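Local coordinates for protein sensor histidine kinase DcuS (Escherichia coli, PDB 3BY8) that senses C4-dicarboxylates such as fumarate and malate through its periplasmic domain and, as a membrane-bound histidine kinase, activates the response regulator DcuR by phosphorylation, at residues Lys16-Ala21 / Glu94-Asn99; Val61-Met64 / Arg68-His71; Leu87-Gly92 / Ile121-Ile126. All blocks are in the same frame, centred on the assembly; numbering follows the deposited sequence.

In the fold
All three contacts belong to the periplasmic sensor domain, a single Cache domain, and meet on one antiparallel sheet whose strand order is 58-63, 120-129, 106-114, 95-99. Contact 1 joins the N-terminal helix 8-25 to the outer strand 95-99; contact 2 lies at the other outer strand, 58-63, about 15 Å away between centres, and is nested along the chain within the loop that contact 1 closes. Contact 3 has its centre about 10 Å from contact 2 and 11 Å from contact 1, and touches both. Its strand 120-129 neighbours strand 58-63 and receives helix 8-25 through Ile126. The sheet lies between the malate site at contact 2 and the N-terminal helix.

Contact 1: residues Lys16-Ala21 / Glu94-Asn99; sequences KALAVA and ENVAIN
The N-terminal helix 8-25 lies across one face of the Cache-domain sheet, and Leu18 reaches from it to Glu94, just ahead of the outer strand 95-99, and to Val96 within that strand. The two methyls of Leu18 meet the head of Glu94 at an oblique angle, CD2 lying 3.8 Å from Glu94 OE2 and CD1 4.1 Å from Glu94 OE1, so each methyl has a different carboxylate oxygen beside it. Glu94 gets there with its CG beside the backbone N (chi1 -68°) and an extended chain that carries the carboxylate across to the helix. The polar partners of the carboxylate are Arg22 NH2, one turn further along the same helix, in a salt bridge to Glu94 OE1, and Thr111 OG1, hydrogen-bonded to Glu94 OE2; together they fix how the carboxylate is turned. A looser apolar touch follows on the strand, Leu18 CD1 to Val96 CG2 at 4.4 Å. Beneath the helix, Leu18 and Ala17 rest on Val109 of strand 106-114, Ala21 reaches Thr111 and Val124, and Ala17 also meets Ile126 of strand 120-129, while backbone hydrogen bonds from Asn95, Ala97 and Asn99 pair strand 95-99 with strand 106-114.

Contact 2: residues Val61-Met64 / Arg68-His71; sequences VTDM and RYSH. With LMR ((2S)-2-hydroxybutanedioic acid), chain B.
The Tyr69 ring has Val61 O and Asp63 OD2 near its plane at the edge, with Tyr69 CE1 4.0 Å from Asp63 OD2 and the carboxylate turned 67° from the ring; Asp63 OD1 accepts from the backbone N of Gln65 and Leu67. The Arg68 guanidinium has C1 of malate in its plane and O1B near it, at the edge, and grips the carboxylate twice: NE gives a bond of 2.8 Å to O1A of malate, and NH2 one of 2.7 Å to O1B. The straight run from CG to NE carries the guanidinium out to the ligand. His71 NE2 takes the other carboxylate, 2.8 Å from O4A of malate and nearly straight (169°), while His71 ND1 receives Glu73 N; bonds at both ring nitrogens help fix the turn of the ring.

One backbone bond, Tyr69 N to Val61 O at 2.6 Å, and one backbone-to-side-chain bond, Val61 N to Ser70 OG at 3.0 Å, join the segments, with a single beta bridge between Thr62 and Arg68. The side chain of Ser70 is turned back between its own N and carbonyl carbon (chi1 61°), and its OG also bonds to Ile59 O. Val61 CB packs on Tyr69 CB. Lys82 O, Arg108 NH1 and the backbone N of Gly101, Phe102 and Leu103 supply the further hydrogen bonds to malate in this Cache domain's dicarboxylate pocket, built against edge strand 58-63.

Contact 3: residues Leu87-Gly92 / Ile121-Ile126; sequences LKALNG and IGVVAI
Ala89 and Val123 bring their backbones closest, 6.6 Å between CA atoms, where the turn-rich segment 87-92 passes over strand 120-129 without any hydrogen bond between the two. Both residues point their CB at the opposite segment. Val123 has CG1 anti to its own N (chi1 174°), which sets CG1 over Ala89 CB at 3.9 Å and turns CG2 to Leu90 CD2, at 3.6 Å, and to the Ala89 carbonyl. The Leu90 and Val123 side chains cross at about a right angle, and it is the CD2 branch of Leu90 that reaches across. Val123 CG2 lies 3.8 Å from Ala89 O, which accepts a hydrogen bond from Gln120 NE2.

The strand itself carries a classic beta bulge, with Ile121 and Gly122 both facing Ile113 of strand 106-114; immediately after it Val123 pairs by backbone with Thr62 of strand 58-63, and its side chain also touches that of Thr62. Ala89 extends the apolar patch to Phe110 of strand 106-114.

Segment 87-92 keeps its turn through Asn91 N bonding to Lys88 O and Gly92 N to Ala89 O. Asn91 ND2 reaches back to Leu87 O at 2.8 Å, approaching from above the carbonyl plane with a bent N-H...O angle of 135°. Gly92 leaves the turn with a positive phi (78°), and the chain then runs on toward strand 95-99.

Contact 1: residues Lys16-Ala21 / Glu94-Asn99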
loop_
_atom_site.group_PDB
_atom_site.type_symbol
_atom_site.label_atom_id
_atom_site.label_comp_id
_atom_site.label_asym_id
_atom_site.label_seq_id
_atom_site.Cartn_x
_atom_site.Cartn_y
_atom_site.Cartn_z
ATOM N N LYS A 16 -5.369 6.537 9.506
ATOM C CA LYS A 16 -4.745 5.391 10.159
ATOM C C LYS A 16 -4.016 4.570 9.123
ATOM O O LYS A 16 -2.871 4.139 9.351
ATOM C CB LYS A 16 -5.768 4.519 10.888
ATOM C CG LYS A 16 -6.241 5.147 12.190
ATOM C CD LYS A 16 -7.035 4.173 13.038
ATOM C CE LYS A 16 -8.329 3.745 12.375
ATOM N NZ LYS A 16 -9.132 2.870 13.282
ATOM N N ALA A 17 -4.665 4.350 7.977
ATOM C CA ALA A 17 -4.061 3.579 6.888
ATOM C C ALA A 17 -2.788 4.302 6.408
ATOM O O ALA A 17 -1.779 3.635 6.144
ATOM C CB ALA A 17 -5.056 3.444 5.758
ATOM N N LEU A 18 -2.823 5.632 6.295
ATOM C CA LEU A 18 -1.636 6.368 5.891
ATOM C C LEU A 18 -0.497 6.227 6.912
ATOM O O LEU A 18 0.671 6.153 6.536
ATOM C CB LEU A 18 -1.957 7.847 5.646
ATOM C CG LEU A 18 -2.160 8.261 4.184
ATOM C CD1 LEU A 18 -2.552 9.731 4.174
ATOM C CD2 LEU A 18 -0.868 8.011 3.354
ATOM N N ALA A 19 -0.836 6.175 8.204
ATOM C CA ALA A 19 0.191 6.031 9.234
ATOM C C ALA A 19 0.876 4.673 9.059
ATOM O O ALA A 19 2.101 4.563 9.167
ATOM C CB ALA A 19 -0.446 6.137 10.612
ATOM N N VAL A 20 0.108 3.631 8.773
ATOM C CA VAL A 20 0.701 2.324 8.504
ATOM C C VAL A 20 1.601 2.393 7.261
ATOM O O VAL A 20 2.732 1.910 7.285
ATOM C CB VAL A 20 -0.396 1.239 8.291
ATOM C CG1 VAL A 20 0.206 -0.110 7.916
ATOM C CG2 VAL A 20 -1.269 1.128 9.576
ATOM N N ALA A 21 1.112 3.029 6.194
ATOM C CA ALA A 21 1.882 3.098 4.956
ATOM C C ALA A 21 3.186 3.846 5.151
ATOM O O ALA A 21 4.230 3.405 4.689
ATOM C CB ALA A 21 1.035 3.773 3.911
ATOM N N GLU A 94 1.492 11.988 -1.781
ATOM C CA GLU A 94 0.571 11.020 -1.204
ATOM C C GLU A 94 -0.761 11.144 -1.917
ATOM O O GLU A 94 -1.035 12.170 -2.585
ATOM C CB GLU A 94 0.382 11.291 0.289
ATOM C CG GLU A 94 1.671 10.993 1.067
ATOM C CD GLU A 94 1.520 11.055 2.565
ATOM O OE1 GLU A 94 0.756 11.922 3.063
ATOM O OE2 GLU A 94 2.178 10.247 3.244
ATOM N N ASN A 95 -1.584 10.109 -1.803
ATOM C CA ASN A 95 -2.894 10.148 -2.450
ATOM C C ASN A 95 -3.882 9.269 -1.706
ATOM O O ASN A 95 -3.493 8.322 -1.000
ATOM C CB ASN A 95 -2.762 9.701 -3.920
ATOM C CG ASN A 95 -3.985 10.028 -4.752
ATOM O OD1 ASN A 95 -4.683 11.008 -4.491
ATOM N ND2 ASN A 95 -4.235 9.216 -5.770
ATOM N N VAL A 96 -5.152 9.632 -1.833
ATOM C CA VAL A 96 -6.240 8.902 -1.226
ATOM C C VAL A 96 -7.329 8.847 -2.313
ATOM O O VAL A 96 -7.648 9.874 -2.944
ATOM C CB VAL A 96 -6.786 9.652 0.024
ATOM C CG1 VAL A 96 -7.940 8.862 0.656
ATOM C CG2 VAL A 96 -5.660 9.859 1.054
ATOM N N ALA A 97 -7.876 7.663 -2.517
ATOM C CA ALA A 97 -8.890 7.472 -3.562
ATOM C C ALA A 97 -9.789 6.295 -3.276
ATOM O O ALA A 97 -9.498 5.461 -2.419
ATOM C CB ALA A 97 -8.180 7.235 -4.918
ATOM N N ILE A 98 -10.897 6.200 -4.007
ATOM C CA ILE A 98 -11.784 5.049 -3.898
ATOM C C ILE A 98 -11.632 4.331 -5.253
ATOM O O ILE A 98 -11.821 4.921 -6.326
ATOM C CB ILE A 98 -13.246 5.480 -3.663
ATOM C CG1 ILE A 98 -13.337 6.140 -2.285
ATOM C CG2 ILE A 98 -14.165 4.287 -3.781
ATOM C CD1 ILE A 98 -14.682 6.746 -1.955
ATOM N N ASN A 99 -11.247 3.066 -5.233
ATOM C CA ASN A 99 -11.019 2.348 -6.485
ATOM C C ASN A 99 -10.908 0.853 -6.202
ATOM O O ASN A 99 -11.192 0.392 -5.087
ATOM C CB ASN A 99 -9.692 2.850 -7.110
ATOM C CG ASN A 99 -9.593 2.623 -8.620
ATOM O OD1 ASN A 99 -10.539 2.171 -9.259
ATOM N ND2 ASN A 99 -8.442 2.936 -9.178
#

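Contact 2: residues Val61-Met64 / Arg68-His71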
loop_
_atom_site.group_PDB
_atom_site.type_symbol
_atom_site.label_atom_id
_atom_site.label_comp_id
_atom_site.label_asym_id
_atom_site.label_seq_id
_atom_site.Cartn_x
_atom_site.Cartn_y
_atom_site.Cartn_z
ATOM N N VAL A 61 3.329 -3.042 -1.808
ATOM C CA VAL A 61 4.526 -2.237 -2.003
ATOM C C VAL A 61 4.900 -2.379 -3.463
ATOM O O VAL A 61 4.842 -3.485 -3.990
ATOM C CB VAL A 61 5.677 -2.805 -1.169
ATOM C CG1 VAL A 61 7.000 -2.117 -1.521
ATOM C CG2 VAL A 61 5.358 -2.638 0.266
ATOM N N THR A 62 5.228 -1.279 -4.136
ATOM C CA THR A 62 5.660 -1.344 -5.526
ATOM C C THR A 62 6.971 -0.593 -5.731
ATOM O O THR A 62 7.396 0.207 -4.871
ATOM C CB THR A 62 4.660 -0.703 -6.522
ATOM O OG1 THR A 62 4.794 0.725 -6.517
ATOM C CG2 THR A 62 3.242 -1.078 -6.174
ATOM N N ASP A 63 7.623 -0.882 -6.863
ATOM C CA ASP A 63 8.811 -0.132 -7.251
ATOM C C ASP A 63 8.337 1.082 -8.088
ATOM O O ASP A 63 7.105 1.352 -8.185
ATOM C CB ASP A 63 9.808 -0.999 -8.054
ATOM C CG ASP A 63 9.216 -1.598 -9.318
ATOM O OD1 ASP A 63 8.263 -1.047 -9.931
ATOM O OD2 ASP A 63 9.780 -2.637 -9.728
ATOM N N MET A 64 9.277 1.808 -8.712
ATOM C CA MET A 64 8.927 3.004 -9.476
ATOM C C MET A 64 8.229 2.774 -10.826
ATOM O O MET A 64 7.772 3.716 -11.463
ATOM C CB MET A 64 10.172 3.890 -9.645
ATOM C CG MET A 64 10.669 4.443 -8.297
ATOM S SD MET A 64 9.418 5.429 -7.372
ATOM C CE MET A 64 9.026 6.760 -8.593
ATOM N N ARG A 68 4.511 -4.954 -8.286
ATOM C CA ARG A 68 4.213 -5.320 -6.911
ATOM C C ARG A 68 5.219 -6.200 -6.203
ATOM O O ARG A 68 5.717 -7.171 -6.794
ATOM C CB ARG A 68 2.874 -6.052 -6.828
ATOM C CG ARG A 68 1.679 -5.342 -7.436
ATOM C CD ARG A 68 0.464 -6.095 -6.982
ATOM N NE ARG A 68 -0.769 -5.707 -7.668
ATOM C CZ ARG A 68 -1.113 -6.124 -8.886
ATOM N NH1 ARG A 68 -0.314 -6.933 -9.584
ATOM N NH2 ARG A 68 -2.287 -5.784 -9.404
ATOM N N TYR A 69 5.494 -5.860 -4.948
ATOM C CA TYR A 69 6.368 -6.646 -4.089
ATOM C C TYR A 69 5.566 -7.407 -3.028
ATOM O O TYR A 69 6.105 -8.210 -2.271
ATOM C CB TYR A 69 7.402 -5.746 -3.437
ATOM C CG TYR A 69 8.609 -5.590 -4.299
ATOM C CD1 TYR A 69 8.543 -4.954 -5.540
ATOM C CD2 TYR A 69 9.829 -6.136 -3.897
ATOM C CE1 TYR A 69 9.663 -4.869 -6.359
ATOM C CE2 TYR A 69 10.943 -6.056 -4.698
ATOM C CZ TYR A 69 10.862 -5.427 -5.921
ATOM O OH TYR A 69 11.992 -5.353 -6.696
ATOM N N SER A 70 4.265 -7.132 -2.965
ATOM C CA SER A 70 3.371 -7.787 -2.028
ATOM C C SER A 70 1.934 -7.611 -2.509
ATOM O O SER A 70 1.643 -6.681 -3.279
ATOM C CB SER A 70 3.502 -7.198 -0.623
ATOM O OG SER A 70 3.180 -5.813 -0.587
ATOM N N HIS A 71 1.066 -8.532 -2.087
ATOM C CA HIS A 71 -0.364 -8.497 -2.413
ATOM C C HIS A 71 -1.015 -9.654 -1.675
ATOM O O HIS A 71 -0.379 -10.684 -1.500
ATOM C CB HIS A 71 -0.598 -8.718 -3.905
ATOM C CG HIS A 71 -1.984 -8.377 -4.361
ATOM N ND1 HIS A 71 -3.062 -9.240 -4.246
ATOM C CD2 HIS A 71 -2.458 -7.262 -4.966
ATOM C CE1 HIS A 71 -4.141 -8.664 -4.758
ATOM N NE2 HIS A 71 -3.795 -7.462 -5.201
HETATM C C1 LMR B . -3.368 -3.670 -6.751
HETATM O O1A LMR B . -2.625 -4.374 -6.118
HETATM O O1B LMR B . -3.408 -3.761 -7.996
HETATM C C2 LMR B . -4.472 -2.993 -5.997
HETATM O O2 LMR B . -5.452 -2.355 -6.925
HETATM C C3 LMR B . -5.097 -3.884 -4.907
HETATM C C4 LMR B . -6.153 -4.810 -5.543
HETATM O O4A LMR B . -5.778 -5.747 -6.246
HETATM O O4B LMR B . -7.383 -4.554 -5.394
#

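Contact 3: residues Leu87-Gly92 / Ile121-Ile126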
loop_
_atom_site.group_PDB
_atom_site.type_symbol
_atom_site.label_atom_id
_atom_site.label_comp_id
_atom_site.label_asym_id
_atom_site.label_seq_id
_atom_site.Cartn_x
_atom_site.Cartn_y
_atom_site.Cartn_z
ATOM N N LEU A 87 -0.656 6.699 -9.503
ATOM C CA LEU A 87 0.171 7.612 -10.289
ATOM C C LEU A 87 0.690 8.841 -9.550
ATOM O O LEU A 87 1.872 9.173 -9.680
ATOM C CB LEU A 87 -0.554 7.999 -11.588
ATOM C CG LEU A 87 -0.829 6.801 -12.491
ATOM C CD1 LEU A 87 -1.837 7.211 -13.579
ATOM C CD2 LEU A 87 0.466 6.277 -13.085
ATOM N N LYS A 88 -0.149 9.517 -8.766
ATOM C CA LYS A 88 0.353 10.670 -8.024
ATOM C C LYS A 88 1.523 10.260 -7.105
ATOM O O LYS A 88 2.503 10.988 -6.958
ATOM C CB LYS A 88 -0.768 11.291 -7.177
ATOM C CG LYS A 88 -1.706 12.212 -7.945
ATOM C CD LYS A 88 -2.770 12.829 -7.031
ATOM C CE LYS A 88 -2.147 13.656 -5.920
ATOM N NZ LYS A 88 -3.170 14.337 -5.056
ATOM N N ALA A 89 1.410 9.083 -6.489
ATOM C CA ALA A 89 2.431 8.612 -5.574
ATOM C C ALA A 89 3.741 8.286 -6.260
ATOM O O ALA A 89 4.799 8.381 -5.617
ATOM C CB ALA A 89 1.906 7.414 -4.775
ATOM N N LEU A 90 3.703 7.941 -7.558
ATOM C CA LEU A 90 4.921 7.655 -8.308
ATOM C C LEU A 90 5.639 8.969 -8.658
ATOM O O LEU A 90 6.714 8.929 -9.236
ATOM C CB LEU A 90 4.582 6.866 -9.570
ATOM C CG LEU A 90 4.221 5.415 -9.235
ATOM C CD1 LEU A 90 3.570 4.794 -10.466
ATOM C CD2 LEU A 90 5.460 4.635 -8.797
ATOM N N ASN A 91 5.039 10.096 -8.269
ATOM C CA ASN A 91 5.634 11.422 -8.477
ATOM C C ASN A 91 5.879 12.114 -7.149
ATOM O O ASN A 91 5.884 13.340 -7.058
ATOM C CB ASN A 91 4.733 12.287 -9.348
ATOM C CG ASN A 91 4.613 11.747 -10.753
ATOM O OD1 ASN A 91 5.472 12.005 -11.606
ATOM N ND2 ASN A 91 3.575 10.975 -11.009
ATOM N N GLY A 92 6.051 11.299 -6.103
ATOM C CA GLY A 92 6.377 11.821 -4.789
ATOM C C GLY A 92 5.289 12.433 -3.943
ATOM O O GLY A 92 5.587 13.077 -2.925
ATOM N N ILE A 121 12.172 5.377 -4.451
ATOM C CA ILE A 121 12.420 4.015 -4.907
ATOM C C ILE A 121 11.165 3.142 -4.997
ATOM O O ILE A 121 11.215 2.024 -5.532
ATOM C CB ILE A 121 13.480 3.290 -4.031
ATOM C CG1 ILE A 121 13.062 3.280 -2.563
ATOM C CG2 ILE A 121 14.845 3.990 -4.210
ATOM C CD1 ILE A 121 13.963 2.426 -1.664
ATOM N N GLY A 122 10.041 3.633 -4.490
ATOM C CA GLY A 122 8.827 2.849 -4.573
ATOM C C GLY A 122 7.642 3.556 -3.968
ATOM O O GLY A 122 7.672 4.762 -3.748
ATOM N N VAL A 123 6.594 2.772 -3.739
ATOM C CA VAL A 123 5.347 3.248 -3.173
ATOM C C VAL A 123 4.763 2.190 -2.241
ATOM O O VAL A 123 4.930 1.000 -2.472
ATOM C CB VAL A 123 4.314 3.485 -4.318
ATOM C CG1 VAL A 123 2.941 3.851 -3.743
ATOM C CG2 VAL A 123 4.810 4.600 -5.240
ATOM N N VAL A 124 4.141 2.642 -1.160
ATOM C CA VAL A 124 3.368 1.724 -0.311
ATOM C C VAL A 124 1.906 2.144 -0.540
ATOM O O VAL A 124 1.525 3.305 -0.326
ATOM C CB VAL A 124 3.652 1.833 1.198
ATOM C CG1 VAL A 124 2.791 0.813 1.926
ATOM C CG2 VAL A 124 5.125 1.576 1.500
ATOM N N ALA A 125 1.115 1.172 -1.012
ATOM C CA ALA A 125 -0.315 1.345 -1.269
ATOM C C ALA A 125 -1.105 0.499 -0.258
ATOM O O ALA A 125 -0.804 -0.690 -0.095
ATOM C CB ALA A 125 -0.640 0.877 -2.701
ATOM N N ILE A 126 -2.114 1.083 0.391
ATOM C CA ILE A 126 -2.920 0.327 1.386
ATOM C C ILE A 126 -4.413 0.569 1.151
ATOM O O ILE A 126 -4.819 1.690 0.867
ATOM C CB ILE A 126 -2.545 0.754 2.830
ATOM C CG1 ILE A 126 -1.091 0.359 3.087
ATOM C CG2 ILE A 126 -3.505 0.123 3.862
ATOM C CD1 ILE A 126 -0.631 0.545 4.557
#